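Local coordinates for protein beta-lactamase (PDB 6N1N) that probably hydrolyses beta-lactam antibiotics to substituted beta-amino acids, as a class D serine beta-lactamase that confers antibiotic resistance, at residues P56-F61 and L90-A95; E94-S99 and K173-N178; K44-P49 and P147-D152. All coordinates share one frame; numbering follows the deposited sequence.

Contact 1: residues P56-F61 and L90-A95; sequences PNSLIF and LNLREA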
loop_
_atom_site.group_PDB
_atom_site.type_symbol
_atom_site.label_atom_id
_atom_site.label_comp_id
_atom_site.label_asym_id
_atom_site.label_seq_id
_atom_site.Cartn_x
_atom_site.Cartn_y
_atom_site.Cartn_z
ATOM N N PRO A 56 4.711 -0.665 -5.464
ATOM C CA PRO A 56 5.223 -0.477 -6.828
ATOM C C PRO A 56 6.703 -0.133 -6.870
ATOM O O PRO A 56 7.399 -0.564 -7.786
ATOM C CB PRO A 56 4.352 0.661 -7.386
ATOM C CG PRO A 56 3.871 1.386 -6.207
ATOM C CD PRO A 56 3.614 0.286 -5.192
ATOM N N ASN A 57 7.209 0.654 -5.913
ATOM C CA ASN A 57 8.605 1.063 -5.964
ATOM C C ASN A 57 9.530 -0.142 -5.810
ATOM O O ASN A 57 10.611 -0.177 -6.414
ATOM C CB ASN A 57 8.869 2.118 -4.883
ATOM C CG ASN A 57 9.764 3.273 -5.371
ATOM O OD1 ASN A 57 10.229 3.305 -6.530
ATOM N ND2 ASN A 57 9.967 4.244 -4.493
ATOM N N SER A 58 9.124 -1.137 -5.001
ATOM C CA SER A 58 9.925 -2.350 -4.863
ATOM C C SER A 58 9.942 -3.150 -6.165
ATOM O O SER A 58 10.985 -3.695 -6.551
ATOM C CB SER A 58 9.406 -3.207 -3.704
ATOM O OG SER A 58 9.530 -2.524 -2.468
ATOM N N LEU A 59 8.795 -3.265 -6.839
ATOM C CA LEU A 59 8.792 -3.896 -8.162
ATOM C C LEU A 59 9.736 -3.166 -9.101
ATOM O O LEU A 59 10.510 -3.792 -9.838
ATOM C CB LEU A 59 7.389 -3.904 -8.776
ATOM C CG LEU A 59 6.273 -4.691 -8.076
ATOM C CD1 LEU A 59 4.936 -4.293 -8.674
ATOM C CD2 LEU A 59 6.475 -6.175 -8.183
ATOM N N ILE A 60 9.677 -1.828 -9.084
ATOM C CA ILE A 60 10.470 -1.043 -10.017
ATOM C C ILE A 60 11.953 -1.191 -9.701
ATOM O O ILE A 60 12.771 -1.362 -10.606
ATOM C CB ILE A 60 10.023 0.431 -9.994
ATOM C CG1 ILE A 60 8.601 0.576 -10.563
ATOM C CG2 ILE A 60 10.975 1.309 -10.796
ATOM C CD1 ILE A 60 7.961 1.940 -10.347
ATOM N N PHE A 61 12.328 -1.118 -8.416
ATOM C CA PHE A 61 13.735 -1.257 -8.038
ATOM C C PHE A 61 14.330 -2.574 -8.551
ATOM O O PHE A 61 15.454 -2.596 -9.072
ATOM C CB PHE A 61 13.893 -1.184 -6.514
ATOM C CG PHE A 61 13.933 0.220 -5.941
ATOM C CD1 PHE A 61 13.438 1.310 -6.632
ATOM C CD2 PHE A 61 14.452 0.426 -4.679
ATOM C CE1 PHE A 61 13.470 2.568 -6.084
ATOM C CE2 PHE A 61 14.501 1.685 -4.128
ATOM C CZ PHE A 61 14.017 2.756 -4.833
ATOM N N LEU A 90 20.729 -1.030 4.810
ATOM C CA LEU A 90 19.481 -1.758 4.675
ATOM C C LEU A 90 19.370 -2.374 3.294
ATOM O O LEU A 90 19.759 -1.764 2.298
ATOM C CB LEU A 90 18.256 -0.843 4.897
ATOM C CG LEU A 90 18.081 -0.155 6.240
ATOM C CD1 LEU A 90 16.946 0.866 6.208
ATOM C CD2 LEU A 90 17.800 -1.173 7.343
ATOM N N ASN A 91 18.816 -3.576 3.242
ATOM C CA ASN A 91 18.413 -4.183 1.990
ATOM C C ASN A 91 16.923 -3.931 1.742
ATOM O O ASN A 91 16.209 -3.362 2.571
ATOM C CB ASN A 91 18.761 -5.675 1.978
ATOM C CG ASN A 91 18.027 -6.474 3.042
ATOM O OD1 ASN A 91 16.845 -6.256 3.307
ATOM N ND2 ASN A 91 18.743 -7.422 3.658
ATOM N N LEU A 92 16.453 -4.355 0.565
ATOM C CA LEU A 92 15.072 -4.067 0.165
ATOM C C LEU A 92 14.060 -4.678 1.127
ATOM O O LEU A 92 13.036 -4.051 1.439
ATOM C CB LEU A 92 14.829 -4.580 -1.251
ATOM C CG LEU A 92 13.461 -4.352 -1.859
ATOM C CD1 LEU A 92 13.235 -2.884 -2.211
ATOM C CD2 LEU A 92 13.290 -5.209 -3.091
ATOM N N ARG A 93 14.302 -5.908 1.585
ATOM C CA ARG A 93 13.375 -6.532 2.524
ATOM C C ARG A 93 13.240 -5.701 3.794
ATOM O O ARG A 93 12.130 -5.461 4.280
ATOM C CB ARG A 93 13.824 -7.950 2.868
ATOM C CG ARG A 93 12.823 -8.661 3.775
ATOM C CD ARG A 93 13.305 -10.033 4.202
ATOM N NE ARG A 93 13.521 -10.930 3.074
ATOM C CZ ARG A 93 12.569 -11.672 2.518
ATOM N NH1 ARG A 93 11.319 -11.599 2.959
ATOM N NH2 ARG A 93 12.863 -12.462 1.503
ATOM N N GLU A 94 14.371 -5.267 4.348
ATOM C CA GLU A 94 14.375 -4.468 5.563
ATOM C C GLU A 94 13.779 -3.085 5.330
ATOM O O GLU A 94 13.027 -2.567 6.164
ATOM C CB GLU A 94 15.808 -4.331 6.077
ATOM C CG GLU A 94 16.517 -5.631 6.479
ATOM C CD GLU A 94 17.993 -5.420 6.714
ATOM O OE1 GLU A 94 18.649 -4.803 5.848
ATOM O OE2 GLU A 94 18.497 -5.866 7.770
ATOM N N ALA A 95 14.166 -2.435 4.237
ATOM C CA ALA A 95 13.634 -1.104 3.947
ATOM C C ALA A 95 12.110 -1.134 3.823
ATOM O O ALA A 95 11.423 -0.221 4.305
ATOM C CB ALA A 95 14.285 -0.564 2.679
#

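Contact 2: residues E94-S99 and K173-N178; sequences EAYEYS and KDIMIN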
loop_
_atom_site.group_PDB
_atom_site.type_symbol
_atom_site.label_atom_id
_atom_site.label_comp_id
_atom_site.label_asym_id
_atom_site.label_seq_id
_atom_site.Cartn_x
_atom_site.Cartn_y
_atom_site.Cartn_z
ATOM N N GLU A 94 14.371 -5.267 4.348
ATOM C CA GLU A 94 14.375 -4.468 5.563
ATOM C C GLU A 94 13.779 -3.085 5.330
ATOM O O GLU A 94 13.027 -2.567 6.164
ATOM C CB GLU A 94 15.808 -4.331 6.077
ATOM C CG GLU A 94 16.517 -5.631 6.479
ATOM C CD GLU A 94 17.993 -5.420 6.714
ATOM O OE1 GLU A 94 18.649 -4.803 5.848
ATOM O OE2 GLU A 94 18.497 -5.866 7.770
ATOM N N ALA A 95 14.166 -2.435 4.237
ATOM C CA ALA A 95 13.634 -1.104 3.947
ATOM C C ALA A 95 12.110 -1.134 3.823
ATOM O O ALA A 95 11.423 -0.221 4.305
ATOM C CB ALA A 95 14.285 -0.564 2.679
ATOM N N TYR A 96 11.562 -2.181 3.206
ATOM C CA TYR A 96 10.117 -2.345 3.143
ATOM C C TYR A 96 9.522 -2.528 4.537
ATOM O O TYR A 96 8.555 -1.850 4.921
ATOM C CB TYR A 96 9.796 -3.533 2.231
ATOM C CG TYR A 96 8.327 -3.749 1.937
ATOM C CD1 TYR A 96 7.746 -3.244 0.792
ATOM C CD2 TYR A 96 7.523 -4.472 2.808
ATOM C CE1 TYR A 96 6.413 -3.440 0.514
ATOM C CE2 TYR A 96 6.199 -4.666 2.547
ATOM C CZ TYR A 96 5.635 -4.161 1.404
ATOM O OH TYR A 96 4.299 -4.361 1.132
ATOM N N GLU A 97 10.067 -3.479 5.296
ATOM C CA GLU A 97 9.516 -3.782 6.609
ATOM C C GLU A 97 9.524 -2.562 7.520
ATOM O O GLU A 97 8.541 -2.296 8.223
ATOM C CB GLU A 97 10.306 -4.915 7.240
ATOM C CG GLU A 97 9.851 -5.242 8.645
ATOM C CD GLU A 97 10.600 -6.421 9.237
ATOM O OE1 GLU A 97 11.179 -7.206 8.449
ATOM O OE2 GLU A 97 10.600 -6.550 10.487
ATOM N N TYR A 98 10.614 -1.806 7.509
ATOM C CA TYR A 98 10.797 -0.648 8.370
ATOM C C TYR A 98 10.252 0.643 7.776
ATOM O O TYR A 98 10.318 1.686 8.437
ATOM C CB TYR A 98 12.289 -0.428 8.660
ATOM C CG TYR A 98 13.005 -1.571 9.297
ATOM C CD1 TYR A 98 12.362 -2.415 10.192
ATOM C CD2 TYR A 98 14.345 -1.810 9.008
ATOM C CE1 TYR A 98 13.044 -3.475 10.776
ATOM C CE2 TYR A 98 15.024 -2.845 9.581
ATOM C CZ TYR A 98 14.373 -3.675 10.468
ATOM O OH TYR A 98 15.086 -4.702 11.022
ATOM N N SER A 99 9.789 0.598 6.528
ATOM C CA SER A 99 9.325 1.789 5.829
ATOM C C SER A 99 10.414 2.862 5.829
ATOM O O SER A 99 10.174 4.030 6.143
ATOM C CB SER A 99 8.035 2.293 6.459
ATOM O OG SER A 99 7.092 1.231 6.476
ATOM N N LYS A 173 6.353 -10.491 -3.885
ATOM C CA LYS A 173 5.278 -11.205 -3.190
ATOM C C LYS A 173 5.745 -11.769 -1.857
ATOM O O LYS A 173 4.960 -11.843 -0.897
ATOM C CB LYS A 173 4.704 -12.322 -4.083
ATOM C CG LYS A 173 3.712 -11.804 -5.139
ATOM C CD LYS A 173 3.217 -12.893 -6.066
ATOM C CE LYS A 173 2.072 -12.415 -6.900
ATOM N NZ LYS A 173 1.540 -13.459 -7.825
ATOM N N ASP A 174 7.025 -12.137 -1.751
ATOM C CA ASP A 174 7.528 -12.681 -0.497
ATOM C C ASP A 174 7.764 -11.571 0.527
ATOM O O ASP A 174 7.328 -11.676 1.682
ATOM C CB ASP A 174 8.803 -13.481 -0.748
ATOM C CG ASP A 174 9.309 -14.171 0.499
ATOM O OD1 ASP A 174 8.616 -15.075 1.010
ATOM O OD2 ASP A 174 10.411 -13.820 0.947
ATOM N N ILE A 175 8.431 -10.483 0.132
ATOM C CA ILE A 175 8.723 -9.465 1.138
ATOM C C ILE A 175 7.449 -8.787 1.622
ATOM O O ILE A 175 7.430 -8.226 2.728
ATOM C CB ILE A 175 9.751 -8.422 0.649
ATOM C CG1 ILE A 175 9.185 -7.425 -0.355
ATOM C CG2 ILE A 175 10.986 -9.130 0.123
ATOM C CD1 ILE A 175 10.233 -6.363 -0.820
HETATM N N MSE A 176 6.370 -8.830 0.834
HETATM C CA MSE A 176 5.107 -8.226 1.237
HETATM C C MSE A 176 4.387 -8.958 2.387
HETATM O O MSE A 176 3.469 -8.401 3.000
HETATM C CB MSE A 176 4.153 -8.141 0.043
HETATM C CG MSE A 176 4.512 -7.080 -0.941
HETATM SE SE MSE A 176 3.276 -7.187 -2.496
HETATM C CE MSE A 176 1.678 -6.477 -1.627
ATOM N N ILE A 177 4.784 -10.195 2.651
ATOM C CA ILE A 177 4.117 -10.971 3.697
ATOM C C ILE A 177 4.479 -10.375 5.047
ATOM O O ILE A 177 5.631 -10.451 5.478
ATOM C CB ILE A 177 4.500 -12.448 3.667
ATOM C CG1 ILE A 177 4.110 -13.023 2.321
ATOM C CG2 ILE A 177 3.833 -13.176 4.857
ATOM C CD1 ILE A 177 4.665 -14.448 2.105
ATOM N N ASN A 178 3.499 -9.876 5.760
ATOM C CA ASN A 178 3.843 -9.434 7.089
ATOM C C ASN A 178 3.095 -10.153 8.197
ATOM O O ASN A 178 3.359 -9.867 9.354
ATOM C CB ASN A 178 3.661 -7.927 7.233
ATOM C CG ASN A 178 2.435 -7.426 6.566
ATOM O OD1 ASN A 178 1.346 -7.845 6.881
ATOM N ND2 ASN A 178 2.608 -6.474 5.662
#

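Contact 3: residues K44-P49 and P147-D152; sequences KIRRLP and PEEQID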
loop_
_atom_site.group_PDB
_atom_site.type_symbol
_atom_site.label_atom_id
_atom_site.label_comp_id
_atom_site.label_asym_id
_atom_site.label_seq_id
_atom_site.Cartn_x
_atom_site.Cartn_y
_atom_site.Cartn_z
ATOM N N LYS A 44 -13.538 6.263 -4.796
ATOM C CA LYS A 44 -13.143 6.866 -6.069
ATOM C C LYS A 44 -12.244 8.090 -5.889
ATOM O O LYS A 44 -11.744 8.635 -6.882
ATOM C CB LYS A 44 -14.367 7.332 -6.883
ATOM C CG LYS A 44 -15.629 6.495 -6.756
ATOM C CD LYS A 44 -15.588 5.207 -7.528
ATOM C CE LYS A 44 -16.898 4.451 -7.291
ATOM N NZ LYS A 44 -16.999 3.163 -8.017
ATOM N N ILE A 45 -12.043 8.542 -4.672
ATOM C CA ILE A 45 -11.312 9.780 -4.411
ATOM C C ILE A 45 -9.815 9.507 -4.294
ATOM O O ILE A 45 -9.377 8.685 -3.478
ATOM C CB ILE A 45 -11.859 10.455 -3.143
ATOM C CG1 ILE A 45 -13.334 10.855 -3.343
ATOM C CG2 ILE A 45 -11.038 11.665 -2.786
ATOM C CD1 ILE A 45 -14.008 11.323 -2.077
ATOM N N ARG A 46 -9.021 10.242 -5.088
ATOM C CA ARG A 46 -7.574 10.071 -5.083
ATOM C C ARG A 46 -6.923 10.893 -3.982
ATOM O O ARG A 46 -7.296 12.049 -3.747
ATOM C CB ARG A 46 -6.984 10.494 -6.427
ATOM C CG ARG A 46 -7.343 9.563 -7.574
ATOM C CD ARG A 46 -6.738 10.041 -8.871
ATOM N NE ARG A 46 -6.913 9.101 -9.973
ATOM C CZ ARG A 46 -6.927 9.438 -11.255
ATOM N NH1 ARG A 46 -6.788 10.708 -11.642
ATOM N NH2 ARG A 46 -7.079 8.502 -12.167
ATOM N N ARG A 47 -5.925 10.286 -3.313
ATOM C CA ARG A 47 -5.077 10.985 -2.352
ATOM C C ARG A 47 -3.648 10.478 -2.511
ATOM O O ARG A 47 -3.417 9.428 -3.116
ATOM C CB ARG A 47 -5.550 10.799 -0.913
ATOM C CG ARG A 47 -6.954 11.353 -0.693
ATOM C CD ARG A 47 -7.248 11.489 0.738
ATOM N NE ARG A 47 -8.555 12.074 1.028
ATOM C CZ ARG A 47 -8.777 13.360 1.292
ATOM N NH1 ARG A 47 -7.790 14.247 1.278
ATOM N NH2 ARG A 47 -10.005 13.764 1.584
ATOM N N LEU A 48 -2.676 11.211 -1.931
ATOM C CA LEU A 48 -1.285 10.798 -2.047
ATOM C C LEU A 48 -1.116 9.377 -1.502
ATOM O O LEU A 48 -1.779 8.999 -0.525
ATOM C CB LEU A 48 -0.330 11.756 -1.314
ATOM C CG LEU A 48 -0.074 11.623 0.200
ATOM C CD1 LEU A 48 1.097 12.556 0.577
ATOM C CD2 LEU A 48 -1.301 11.974 0.974
ATOM N N PRO A 49 -0.279 8.552 -2.150
ATOM C CA PRO A 49 -0.086 7.172 -1.669
ATOM C C PRO A 49 0.802 7.045 -0.447
ATOM O O PRO A 49 0.699 6.039 0.275
ATOM C CB PRO A 49 0.575 6.481 -2.858
ATOM C CG PRO A 49 1.291 7.612 -3.581
ATOM C CD PRO A 49 0.332 8.754 -3.479
ATOM N N PRO A 147 -8.604 4.389 -3.548
ATOM C CA PRO A 147 -8.648 2.992 -3.053
ATOM C C PRO A 147 -9.009 1.961 -4.122
ATOM O O PRO A 147 -8.393 0.895 -4.190
ATOM C CB PRO A 147 -9.705 3.061 -1.941
ATOM C CG PRO A 147 -9.623 4.488 -1.444
ATOM C CD PRO A 147 -9.414 5.296 -2.711
ATOM N N GLU A 148 -10.001 2.235 -4.957
ATOM C CA GLU A 148 -10.291 1.369 -6.103
ATOM C C GLU A 148 -9.062 1.127 -6.974
ATOM O O GLU A 148 -8.789 -0.010 -7.376
ATOM C CB GLU A 148 -11.427 2.000 -6.906
ATOM C CG GLU A 148 -11.791 1.347 -8.208
ATOM C CD GLU A 148 -12.827 2.172 -8.974
ATOM O OE1 GLU A 148 -13.451 3.064 -8.348
ATOM O OE2 GLU A 148 -13.008 1.932 -10.187
ATOM N N GLU A 149 -8.294 2.175 -7.264
ATOM C CA GLU A 149 -7.110 2.050 -8.102
ATOM C C GLU A 149 -5.986 1.294 -7.405
ATOM O O GLU A 149 -5.222 0.571 -8.070
ATOM C CB GLU A 149 -6.628 3.445 -8.514
ATOM C CG GLU A 149 -7.565 4.158 -9.447
ATOM C CD GLU A 149 -7.158 5.579 -9.736
ATOM O OE1 GLU A 149 -6.733 6.289 -8.807
ATOM O OE2 GLU A 149 -7.262 5.985 -10.909
ATOM N N GLN A 150 -5.862 1.442 -6.083
ATOM C CA GLN A 150 -4.911 0.611 -5.351
ATOM C C GLN A 150 -5.239 -0.858 -5.546
ATOM O O GLN A 150 -4.365 -1.675 -5.836
ATOM C CB GLN A 150 -4.926 0.926 -3.852
ATOM C CG GLN A 150 -4.361 2.265 -3.464
ATOM C CD GLN A 150 -2.913 2.215 -3.053
ATOM O OE1 GLN A 150 -2.151 1.310 -3.419
ATOM N NE2 GLN A 150 -2.509 3.222 -2.288
ATOM N N ILE A 151 -6.518 -1.201 -5.397
ATOM C CA ILE A 151 -6.935 -2.592 -5.517
ATOM C C ILE A 151 -6.716 -3.091 -6.935
ATOM O O ILE A 151 -6.251 -4.218 -7.144
ATOM C CB ILE A 151 -8.397 -2.744 -5.073
ATOM C CG1 ILE A 151 -8.468 -2.650 -3.532
ATOM C CG2 ILE A 151 -8.996 -4.048 -5.601
ATOM C CD1 ILE A 151 -9.849 -2.494 -2.966
ATOM N N ASP A 152 -7.051 -2.288 -7.939
ATOM C CA ASP A 152 -6.891 -2.780 -9.304
ATOM C C ASP A 152 -5.421 -3.048 -9.602
ATOM O O ASP A 152 -5.087 -4.051 -10.241
ATOM C CB ASP A 152 -7.527 -1.804 -10.293
ATOM C CG ASP A 152 -9.055 -2.073 -10.458
ATOM O OD1 ASP A 152 -9.469 -3.263 -10.516
ATOM O OD2 ASP A 152 -9.847 -1.119 -10.491
HETATM O O HOH W 1 -15.041 1.965 -6.897
#

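Contact 1: residues P56-F61 and L90-A95
A single methyl group makes the close contacts here: Leu92 CD1 is the atom that meets both Ser58 and Phe61, and one of its neighbours is, oddly, a hydroxyl. Leu92 CD1 lies 3.7 Å from Ser58 OG and 4.1 Å from Ser58 CB, so the leucine branch comes in alongside the short serine side chain as well as against its oxygen. Phe61, one turn further along the helix, adds a looser touch, its CD2 standing 4.3 Å from Leu92 CD1 with the methyl lying obliquely to the ring. The leucine gets there because its CG is anti to the backbone N (chi1 -179°), which sends the branch out towards helix 56-63. The hydroxyl of Ser58 is not left facing a hydrocarbon alone: it is hydrogen-bonded to the backbone O of the carboxylated lysine at position 54 and to Tyr104 OH, while the methyl covers it from the side of helix 92-98. That helix is started cleanly just before Leu92. Glu94 N bonds to Asn91 OD1 at 2.9 Å, met nearly end-on to the carbonyl, and Asn91 N returns a bond to Glu94 OE1, also 2.9 Å, completing a capping box that secures the first turn from which Leu92 projects. With just 121 Å² buried and the Ser58 and Leu92 CA atoms 7.4 Å apart, the two helices meet over a small, buried patch, and other elements fill in around it. Helix 101-108 supplies Tyr104, which touches Leu92 and meets the Phe61 ring with planes at about 30°. Helix 166-175 brings Val172 to Ser58 and Ile175 to Leu92, while Tyr116 of helix 113-122 packs on Phe61.

Contact 2: residues E94-S99 and K173-N178
The Tyr96 ring has Ile175 CG1 over one face, while Met176, built as selenomethionine, reaches its hydroxyl end obliquely through CG. Between these two, the backbone of 173-178 passes close by: Ile175 O lies 3.8 Å from Tyr96 CD2, on the same side of the ring as Ile175 CG1. The tightest approach is at the far end, where Tyr96 OH and Met176 CG are 3.4 Å apart, and Tyr96 CZ sits 3.9 Å from that Met176 CG. At the near end the contact is purely aliphatic, with Ile175 CD1 4.2 Å from Tyr96 CB. The aromatic side chain is lined along its length, from the beta carbon to the hydroxyl, by two consecutive residues. Tyr96 can span them because its CG is anti to the backbone N (chi1 -174°), carrying the ring out from helix 92-98 towards 173-178. On the other partner, Met176 CG is anti to its own carbonyl carbon, and the chain bends at the CG-SE bond (chi3 73°), turning the terminal methyl aside; CB and CG are the atoms that meet the tyrosine hydroxyl. All three residues are buried, and the contact is van der Waals packing. Each segment contains a change of direction: Ser99, with positive phi (55°), closes helix 92-98 in a Schellman motif in which Ser99 N bonds back to Tyr96 O at 3.2 Å, and the other segment runs from helix 166-175 towards the weakly bonded outer strand 177-180. The Tyr96 side chain lies about 8 Å from that of Ser51, the predicted acylated serine. Around the contact, Tyr104 of helix 101-108 and Ile55 also touch Tyr96, and strand 184-195 contributes Lys189 to the tyrosine and Arg187 to Met176, so the contact joins two helices at the border of the sheet.

Contact 3: residues K44-P49 and P147-D152
Glu149 OE1 is gripped twice, by Arg46 NE across the contact at 3.0 Å and by the backbone N of Ser146, just before its own helix. The other carboxylate oxygen completes a side-on, two-nitrogen salt bridge: Arg46 NH2 donates to Glu149 OE2 at 2.8 Å; the oxygen uses its syn lone pair and lies in the guanidinium plane. The two flat groups are nearly coplanar, 14° apart, so both bonds run edge to edge and together they fix the rotation of each group. Only a weak bond links Arg46 NE to Glu149 OE2. The arginine chain is extended from CG to NE and crosses the glutamate at about a right angle. A second, looser ionic pair stands one residue earlier on the helix. Lys44 leaves the backbone pointing away from the helix, but a bend at its second torsion (chi2 -76°) swings the chain back, placing Lys44 CD 3.1 Å from Glu148 OE1 and Lys44 NZ 3.6 Å from that oxygen. A water lies between the last two, though its modelled approach to the carboxylate is too short to be trusted. Between the two charged pairs the backbone carbonyl of Ile45 meets the proline ring, Ile45 O 3.5 Å from Pro147 CD; Ile45 O is also hydrogen-bonded to Arg219 of strand 212-222. Deeper in, Pro49 O and Gln150 NE2 share a partner, Thr52 OG1, next to Ser51. The contact thus fastens the irregular connection that runs up to the predicted nucleophile against the first turn of helix 147-159, with Trp202 of strand 198-209 touching Pro147. Such a helix-and-sheet setting, with the serine just before a helix, belongs to the penicillin-recognising fold shared by serine beta-lactamases and transpeptidases.

In the fold
Coming from strand 34-37, the chain enters contact 3 first, through 44-49, and then passes Ser51 into helix 56-63. Contact 1 closes the next loop, from 56-61 to 90-95, and lies wholly inside the larger loop that contact 3 closes at 147-152. Contact 2 starts on helix 92-98, sharing Glu94 and Ala95 with contact 1, and closes at 173-178, beyond contact 3, so these two cross. Contacts 1 and 2 touch, notably by an Arg93 to Asp174 salt bridge, and bind three helices of the helical region together. Contact 3, its centre about 21 Å from those of the other two, ties the connection between strand 34-37 and helix 56-63 to the start of helix 147-159.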